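Local coordinates for putative HpcE protein (Mycolicibacterium smegmatis, PDB 6V77) that is of unknown function but belongs to the fumarylacetoacetate hydrolase family, has a fold rich in beta strands and carries a bound zinc ion, at residues B[19-24]-B[41-46]; B[73-78]-B[219-224]. All blocks are in the same frame, centred on the assembly; numbering follows the deposited sequence.

Contact 1. Residues B[19-24]-B[41-46]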
ATOM      1  N   VAL B  19      -9.898  10.062 -27.028  1.00 28.29           N
ATOM      2  CA  VAL B  19     -10.905  11.037 -26.627  1.00 27.90           C
ATOM      3  C   VAL B  19     -10.779  11.279 -25.128  1.00 28.69           C
ATOM      4  O   VAL B  19     -10.774  10.328 -24.341  1.00 26.72           O
ATOM      5  CB  VAL B  19     -12.325  10.555 -26.974  1.00 25.26           C
ATOM      6  CG1 VAL B  19     -13.356  11.388 -26.237  1.00 32.79           C
ATOM      7  CG2 VAL B  19     -12.532  10.614 -28.499  1.00 29.27           C
ATOM      8  N   ASP B  20     -10.695  12.551 -24.735  1.00 25.57           N
ATOM      9  CA  ASP B  20     -10.600  12.917 -23.329  1.00 26.28           C
ATOM     10  C   ASP B  20     -11.941  12.641 -22.660  1.00 29.38           C
ATOM     11  O   ASP B  20     -12.961  13.195 -23.072  1.00 26.08           O
ATOM     12  CB  ASP B  20     -10.232  14.394 -23.208  1.00 27.58           C
ATOM     13  CG  ASP B  20     -10.020  14.834 -21.763  1.00 28.47           C
ATOM     14  OD1 ASP B  20      -8.863  14.913 -21.322  1.00 35.95           O
ATOM     15  OD2 ASP B  20     -11.013  15.103 -21.061  1.00 30.72           O
ATOM     16  N   VAL B  21     -11.946  11.793 -21.625  1.00 25.37           N
ATOM     17  CA  VAL B  21     -13.217  11.335 -21.060  1.00 26.88           C
ATOM     18  C   VAL B  21     -13.954  12.479 -20.372  1.00 29.56           C
ATOM     19  O   VAL B  21     -15.178  12.618 -20.512  1.00 27.32           O
ATOM     20  CB  VAL B  21     -12.989  10.156 -20.099  1.00 23.69           C
ATOM     21  CG1 VAL B  21     -14.267   9.873 -19.276  1.00 25.62           C
ATOM     22  CG2 VAL B  21     -12.560   8.923 -20.887  1.00 24.55           C
ATOM     23  N   ALA B  22     -13.237  13.300 -19.605  1.00 26.57           N
ATOM     24  CA  ALA B  22     -13.911  14.340 -18.832  1.00 27.74           C
ATOM     25  C   ALA B  22     -14.563  15.365 -19.748  1.00 33.59           C
ATOM     26  O   ALA B  22     -15.706  15.773 -19.515  1.00 32.13           O
ATOM     27  CB  ALA B  22     -12.930  15.015 -17.875  1.00 28.15           C
ATOM     28  N   LYS B  23     -13.855  15.786 -20.808  1.00 31.55           N
ATOM     29  CA  LYS B  23     -14.459  16.707 -21.767  1.00 31.40           C
ATOM     30  C   LYS B  23     -15.631  16.056 -22.490  1.00 30.64           C
ATOM     31  O   LYS B  23     -16.686  16.677 -22.667  1.00 33.05           O
ATOM     32  CB  LYS B  23     -13.416  17.193 -22.778  1.00 33.50           C
ATOM     33  CG  LYS B  23     -12.273  17.982 -22.170  1.00 38.71           C
ATOM     34  CD  LYS B  23     -11.350  18.547 -23.246  1.00 42.73           C
ATOM     35  CE  LYS B  23     -10.119  19.188 -22.627  1.00 52.47           C
ATOM     36  NZ  LYS B  23      -9.063  19.462 -23.651  1.00 57.37           N
ATOM     37  N   ALA B  24     -15.465  14.801 -22.916  1.00 28.32           N
ATOM     38  CA  ALA B  24     -16.499  14.147 -23.707  1.00 28.97           C
ATOM     39  C   ALA B  24     -17.770  13.957 -22.897  1.00 33.22           C
ATOM     40  O   ALA B  24     -18.878  14.097 -23.427  1.00 29.80           O
ATOM     41  CB  ALA B  24     -15.991  12.799 -24.219  1.00 24.97           C
ATOM     42  N   ASP B  41     -19.301   0.885 -13.623  1.00 25.20           N
ATOM     43  CA  ASP B  41     -20.477   0.461 -14.379  1.00 28.00           C
ATOM     44  C   ASP B  41     -21.165   1.652 -15.026  1.00 27.36           C
ATOM     45  O   ASP B  41     -21.566   1.588 -16.195  1.00 28.60           O
ATOM     46  CB  ASP B  41     -21.452  -0.297 -13.482  1.00 30.35           C
ATOM     47  CG  ASP B  41     -20.943  -1.665 -13.099  1.00 37.61           C
ATOM     48  OD1 ASP B  41     -19.941  -2.115 -13.690  1.00 37.85           O
ATOM     49  OD2 ASP B  41     -21.545  -2.293 -12.206  1.00 38.37           O
ATOM     50  N   ALA B  42     -21.332   2.740 -14.268  1.00 27.00           N
ATOM     51  CA  ALA B  42     -21.915   3.950 -14.838  1.00 28.40           C
ATOM     52  C   ALA B  42     -21.071   4.464 -15.997  1.00 23.69           C
ATOM     53  O   ALA B  42     -21.610   4.887 -17.028  1.00 25.31           O
ATOM     54  CB  ALA B  42     -22.061   5.021 -13.753  1.00 28.04           C
ATOM     55  N   PHE B  43     -19.743   4.414 -15.856  1.00 23.01           N
ATOM     56  CA  PHE B  43     -18.886   4.891 -16.938  1.00 23.46           C
ATOM     57  C   PHE B  43     -19.084   4.055 -18.199  1.00 27.33           C
ATOM     58  O   PHE B  43     -19.241   4.597 -19.302  1.00 23.50           O
ATOM     59  CB  PHE B  43     -17.418   4.895 -16.511  1.00 21.94           C
ATOM     60  CG  PHE B  43     -16.459   4.946 -17.693  1.00 21.69           C
ATOM     61  CD1 PHE B  43     -16.373   6.091 -18.482  1.00 26.04           C
ATOM     62  CD2 PHE B  43     -15.706   3.844 -18.032  1.00 23.45           C
ATOM     63  CE1 PHE B  43     -15.515   6.150 -19.578  1.00 27.09           C
ATOM     64  CE2 PHE B  43     -14.846   3.885 -19.139  1.00 26.65           C
ATOM     65  CZ  PHE B  43     -14.762   5.047 -19.912  1.00 27.15           C
ATOM     66  N   GLN B  44     -19.079   2.728 -18.056  1.00 25.83           N
ATOM     67  CA  GLN B  44     -19.227   1.857 -19.218  1.00 28.01           C
ATOM     68  C   GLN B  44     -20.589   2.031 -19.875  1.00 29.67           C
ATOM     69  O   GLN B  44     -20.699   1.999 -21.107  1.00 33.28           O
ATOM     70  CB  GLN B  44     -19.006   0.404 -18.814  1.00 31.87           C
ATOM     71  CG  GLN B  44     -17.561   0.117 -18.430  1.00 32.54           C
ATOM     72  CD  GLN B  44     -17.114  -1.252 -18.870  1.00 46.17           C
ATOM     73  OE1 GLN B  44     -17.629  -2.269 -18.396  1.00 39.14           O
ATOM     74  NE2 GLN B  44     -16.151  -1.293 -19.793  1.00 46.97           N
ATOM     75  N   GLU B  45     -21.637   2.215 -19.073  1.00 25.44           N
ATOM     76  CA  GLU B  45     -22.949   2.462 -19.653  1.00 28.30           C
ATOM     77  C   GLU B  45     -22.964   3.769 -20.433  1.00 29.96           C
ATOM     78  O   GLU B  45     -23.517   3.828 -21.538  1.00 31.05           O
ATOM     79  CB  GLU B  45     -24.023   2.464 -18.564  1.00 32.04           C
ATOM     80  CG  GLU B  45     -25.434   2.761 -19.081  1.00 39.68           C
ATOM     81  CD  GLU B  45     -25.902   1.796 -20.172  1.00 54.24           C
ATOM     82  OE1 GLU B  45     -25.412   0.645 -20.230  1.00 56.21           O
ATOM     83  OE2 GLU B  45     -26.774   2.195 -20.978  1.00 57.02           O
ATOM     84  N   TRP B  46     -22.360   4.827 -19.882  1.00 27.73           N
ATOM     85  CA  TRP B  46     -22.280   6.094 -20.608  1.00 27.04           C
ATOM     86  C   TRP B  46     -21.523   5.924 -21.923  1.00 27.16           C
ATOM     87  O   TRP B  46     -21.982   6.365 -22.987  1.00 29.62           O
ATOM     88  CB  TRP B  46     -21.595   7.157 -19.744  1.00 28.10           C
ATOM     89  CG  TRP B  46     -21.178   8.346 -20.552  1.00 26.71           C
ATOM     90  CD1 TRP B  46     -21.954   9.404 -20.915  1.00 28.90           C
ATOM     91  CD2 TRP B  46     -19.889   8.575 -21.130  1.00 26.48           C
ATOM     92  NE1 TRP B  46     -21.222  10.283 -21.687  1.00 30.18           N
ATOM     93  CE2 TRP B  46     -19.951   9.797 -21.825  1.00 30.51           C
ATOM     94  CE3 TRP B  46     -18.683   7.862 -21.118  1.00 25.50           C
ATOM     95  CZ2 TRP B  46     -18.855  10.325 -22.509  1.00 31.42           C
ATOM     96  CZ3 TRP B  46     -17.585   8.392 -21.798  1.00 29.79           C
ATOM     97  CH2 TRP B  46     -17.685   9.615 -22.478  1.00 28.62           C
TER
HETATM   98  O   HOH W   1     -21.600  12.809 -23.308  1.00 35.63           O

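Contact 2. Residues B[73-78]-B[219-224]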
ATOM      1  N   PHE B  73      -1.442  -5.125  -4.736  1.00 20.11           N
ATOM      2  CA  PHE B  73      -1.095  -6.486  -4.356  1.00 19.00           C
ATOM      3  C   PHE B  73      -0.091  -7.028  -5.350  1.00 20.36           C
ATOM      4  O   PHE B  73      -0.373  -7.083  -6.549  1.00 24.84           O
ATOM      5  CB  PHE B  73      -2.340  -7.361  -4.322  1.00 18.96           C
ATOM      6  CG  PHE B  73      -3.365  -6.823  -3.402  1.00 18.72           C
ATOM      7  CD1 PHE B  73      -3.267  -7.043  -2.041  1.00 21.78           C
ATOM      8  CD2 PHE B  73      -4.381  -6.010  -3.887  1.00 18.92           C
ATOM      9  CE1 PHE B  73      -4.206  -6.517  -1.147  1.00 22.52           C
ATOM     10  CE2 PHE B  73      -5.354  -5.482  -2.996  1.00 21.42           C
ATOM     11  CZ  PHE B  73      -5.244  -5.717  -1.626  1.00 22.11           C
ATOM     12  N   ALA B  74       1.062  -7.441  -4.860  1.00 19.97           N
ATOM     13  CA  ALA B  74       2.070  -8.029  -5.741  1.00 20.60           C
ATOM     14  C   ALA B  74       2.270  -9.475  -5.327  1.00 25.64           C
ATOM     15  O   ALA B  74       2.400  -9.771  -4.134  1.00 29.52           O
ATOM     16  CB  ALA B  74       3.375  -7.245  -5.680  1.00 23.97           C
ATOM     17  N   VAL B  75       2.290 -10.369  -6.307  1.00 20.80           N
ATOM     18  CA  VAL B  75       2.269 -11.803  -6.075  1.00 21.25           C
ATOM     19  C   VAL B  75       3.650 -12.352  -6.407  1.00 23.15           C
ATOM     20  O   VAL B  75       4.195 -12.058  -7.478  1.00 32.31           O
ATOM     21  CB  VAL B  75       1.180 -12.472  -6.927  1.00 22.52           C
ATOM     22  CG1 VAL B  75       1.180 -13.978  -6.725  1.00 26.19           C
ATOM     23  CG2 VAL B  75      -0.207 -11.853  -6.593  1.00 23.58           C
ATOM     24  N   GLY B  76       4.230 -13.112  -5.474  1.00 22.33           N
ATOM     25  CA  GLY B  76       5.471 -13.815  -5.729  1.00 23.58           C
ATOM     26  C   GLY B  76       5.213 -15.257  -6.144  1.00 28.29           C
ATOM     27  O   GLY B  76       4.128 -15.786  -5.947  1.00 45.90           O
ATOM     28  N   LEU B  77       6.240 -15.884  -6.713  1.00 31.29           N
ATOM     29  CA  LEU B  77       6.234 -17.289  -7.122  1.00 34.47           C
ATOM     30  C   LEU B  77       4.880 -17.780  -7.610  1.00 39.29           C
ATOM     31  O   LEU B  77       4.243 -18.599  -6.940  1.00 45.49           O
ATOM     32  CB  LEU B  77       6.698 -18.174  -5.965  1.00 39.31           C
ATOM     33  CG  LEU B  77       8.007 -17.730  -5.305  1.00 41.56           C
ATOM     34  CD1 LEU B  77       8.381 -18.680  -4.185  1.00 53.66           C
ATOM     35  CD2 LEU B  77       9.140 -17.614  -6.325  1.00 39.24           C
ATOM     36  N   ASN B  78       4.420 -17.291  -8.761  1.00 24.73           N
ATOM     37  CA  ASN B  78       3.111 -17.681  -9.276  1.00 24.60           C
ATOM     38  C   ASN B  78       3.203 -18.304 -10.664  1.00 28.54           C
ATOM     39  O   ASN B  78       2.196 -18.413 -11.364  1.00 27.43           O
ATOM     40  CB  ASN B  78       2.148 -16.486  -9.263  1.00 26.11           C
ATOM     41  CG  ASN B  78       0.689 -16.916  -9.315  1.00 27.72           C
ATOM     42  OD1 ASN B  78       0.372 -18.088  -9.113  1.00 28.71           O
ATOM     43  ND2 ASN B  78      -0.205 -15.966  -9.574  1.00 24.78           N
ATOM     44  N   SER B 219      -8.618 -15.322 -11.226  1.00 21.26           N
ATOM     45  CA  SER B 219      -9.834 -15.467 -10.424  1.00 21.87           C
ATOM     46  C   SER B 219      -9.507 -15.969  -9.030  1.00 21.33           C
ATOM     47  O   SER B 219     -10.132 -15.561  -8.047  1.00 21.03           O
ATOM     48  CB  SER B 219     -10.814 -16.431 -11.102  1.00 22.89           C
ATOM     49  OG  SER B 219     -11.304 -15.881 -12.305  1.00 27.47           O
ATOM     50  N   ASN B 220      -8.554 -16.890  -8.936  1.00 21.50           N
ATOM     51  CA  ASN B 220      -8.178 -17.424  -7.635  1.00 23.93           C
ATOM     52  C   ASN B 220      -7.505 -16.357  -6.785  1.00 24.31           C
ATOM     53  O   ASN B 220      -7.757 -16.268  -5.579  1.00 22.40           O
ATOM     54  CB  ASN B 220      -7.259 -18.631  -7.823  1.00 25.75           C
ATOM     55  CG  ASN B 220      -6.840 -19.247  -6.509  1.00 34.40           C
ATOM     56  OD1 ASN B 220      -5.830 -18.864  -5.931  1.00 31.13           O
ATOM     57  ND2 ASN B 220      -7.632 -20.193  -6.015  1.00 46.77           N
ATOM     58  N   LEU B 221      -6.635 -15.548  -7.394  1.00 20.96           N
ATOM     59  CA  LEU B 221      -6.012 -14.442  -6.672  1.00 21.83           C
ATOM     60  C   LEU B 221      -7.058 -13.500  -6.079  1.00 21.32           C
ATOM     61  O   LEU B 221      -6.969 -13.110  -4.913  1.00 21.47           O
ATOM     62  CB  LEU B 221      -5.089 -13.666  -7.606  1.00 20.04           C
ATOM     63  CG  LEU B 221      -3.828 -14.387  -8.089  1.00 22.09           C
ATOM     64  CD1 LEU B 221      -3.107 -13.495  -9.105  1.00 22.31           C
ATOM     65  CD2 LEU B 221      -2.899 -14.757  -6.906  1.00 22.61           C
ATOM     66  N   ILE B 222      -8.038 -13.097  -6.887  1.00 19.66           N
ATOM     67  CA  ILE B 222      -9.057 -12.158  -6.415  1.00 19.41           C
ATOM     68  C   ILE B 222      -9.842 -12.765  -5.261  1.00 20.17           C
ATOM     69  O   ILE B 222     -10.036 -12.129  -4.215  1.00 20.26           O
ATOM     70  CB  ILE B 222      -9.965 -11.742  -7.582  1.00 19.26           C
ATOM     71  CG1 ILE B 222      -9.181 -10.811  -8.530  1.00 20.78           C
ATOM     72  CG2 ILE B 222     -11.268 -11.128  -7.070  1.00 21.62           C
ATOM     73  CD1 ILE B 222      -9.848 -10.659  -9.909  1.00 20.20           C
ATOM     74  N   ALA B 223     -10.295 -14.011  -5.427  1.00 21.79           N
ATOM     75  CA  ALA B 223     -11.015 -14.701  -4.359  1.00 21.62           C
ATOM     76  C   ALA B 223     -10.172 -14.786  -3.093  1.00 23.44           C
ATOM     77  O   ALA B 223     -10.633 -14.444  -1.993  1.00 21.91           O
ATOM     78  CB  ALA B 223     -11.424 -16.100  -4.828  1.00 22.38           C
ATOM     79  N   TYR B 224      -8.926 -15.238  -3.234  1.00 22.41           N
ATOM     80  CA  TYR B 224      -8.039 -15.423  -2.088  1.00 21.06           C
ATOM     81  C   TYR B 224      -7.796 -14.114  -1.351  1.00 21.41           C
ATOM     82  O   TYR B 224      -7.991 -14.033  -0.132  1.00 21.03           O
ATOM     83  CB  TYR B 224      -6.717 -16.040  -2.564  1.00 21.32           C
ATOM     84  CG  TYR B 224      -5.737 -16.275  -1.439  1.00 21.79           C
ATOM     85  CD1 TYR B 224      -5.883 -17.364  -0.593  1.00 24.78           C
ATOM     86  CD2 TYR B 224      -4.676 -15.405  -1.220  1.00 21.68           C
ATOM     87  CE1 TYR B 224      -4.996 -17.576   0.455  1.00 26.31           C
ATOM     88  CE2 TYR B 224      -3.768 -15.612  -0.172  1.00 22.62           C
ATOM     89  CZ  TYR B 224      -3.951 -16.700   0.660  1.00 27.87           C
ATOM     90  OH  TYR B 224      -3.087 -16.945   1.697  1.00 28.06           O
TER

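Contact 1. Residues B[19-24]-B[41-46]
Ala24 and Val21, on one flank of a short helical turn, pack against Trp46 and Phe43 of helix 40-49, forming a small helix-to-helix contact where strand 17-20 turns into helix 21-24. The indole of Trp46 takes Ala24 at its six-membered ring, with Ala24 CB 4.0 Å from Trp46 CH2. The backbone joins in: Ala24 C lies 3.8 Å from Trp46 CZ2. Val21 enters with one branch, CG1, which comes 3.9 Å from Phe43 CE1, the two side chains crossing at about a right angle. CG of Phe43 stands opposite its backbone N (chi1 162°), and this extends the ring from the helix toward Val21. Polar atoms meet through water: a molecule in the plane of the indole, at its edge, accepts from Trp46 NE1 at 3.0 Å and donates to Ala24 O at 3.0 Å.

In the next shell, Phe29 meets the indole with planes inclined at about 45°, and Leu36 of helix 33-38 touches both Val21 and Phe43. Strand 9-14 anchors the near side through backbone bonds to Val19 and Val21. The turn carrying Val21 and Ala24 starts at Asp20, its N-cap, whose other carboxylate oxygen, OD1, is in a salt bridge with Arg9. The capping bond is nearly straight: Lys23 N donates to Asp20 OD2 over 2.9 Å at 171°.

Contact 2. Residues B[73-78]-B[219-224]
The carboxamide of Asn78 meets Leu221 at its nitrogen end, where helix 218-226 packs beside the end of strand 72-76 in the mixed beta sheet of this fumarylacetoacetate hydrolase-type fold. Leu221 CD1 departs only slightly from the amide plane and comes 3.8 Å from Asn78 ND2. The second methyl, CD2, stands farther off on that same side, 4.0 Å from Asn78 ND2. Both methyls lie beyond the nitrogen and not above the middle of the group, so the leucine fork packs obliquely against the end of the amide. These are packing contacts, since the amide's polar needs are met by backbone atoms: OD1 accepts from Phe216 N, and ND2 donates to Thr239 O. Bonds at both ends fix which way round the amide sits, and they tether the loop after the strand to the approach to the helix and to the region just past strand 236-238.

With CG opposite its backbone N (chi1 -160°), Asn78 extends toward the helix. Val75 also points there from the strand, and its side chain is about 7 Å from the bound zinc ion. All three touching residues are buried. On the flank of the strand, Phe73 meets Phe100 of the second subunit, ring to ring. Val75 and Leu221 meet tip to tip: Leu221 CD2 touches both valine methyls, lying 4.0 Å from Val75 CG2 and 4.2 Å from Val75 CG1.

Overall arrangement
From the N terminus, the chain lays down strands 2-6, 9-14 and 17-20, and contact 1 then closes a short loop of 16 residues that includes helix 33-38. Contact 2 opens only after this loop is complete, so the two stand in series, neither crossing nor nesting. Its closure is long-range: 140 residues separate 73-78 from 219-224, and among them are Glu121, Glu123 and Asp152, which bind the zinc ion. Strands 17-20 and 72-76 belong to the same mixed sheet, yet the contact centres lie 30 Å apart and their nearest atoms about 14 Å. Contact 1 thus ties peripheral N-terminal helices together, and contact 2 joins the sheet to helix 218-226.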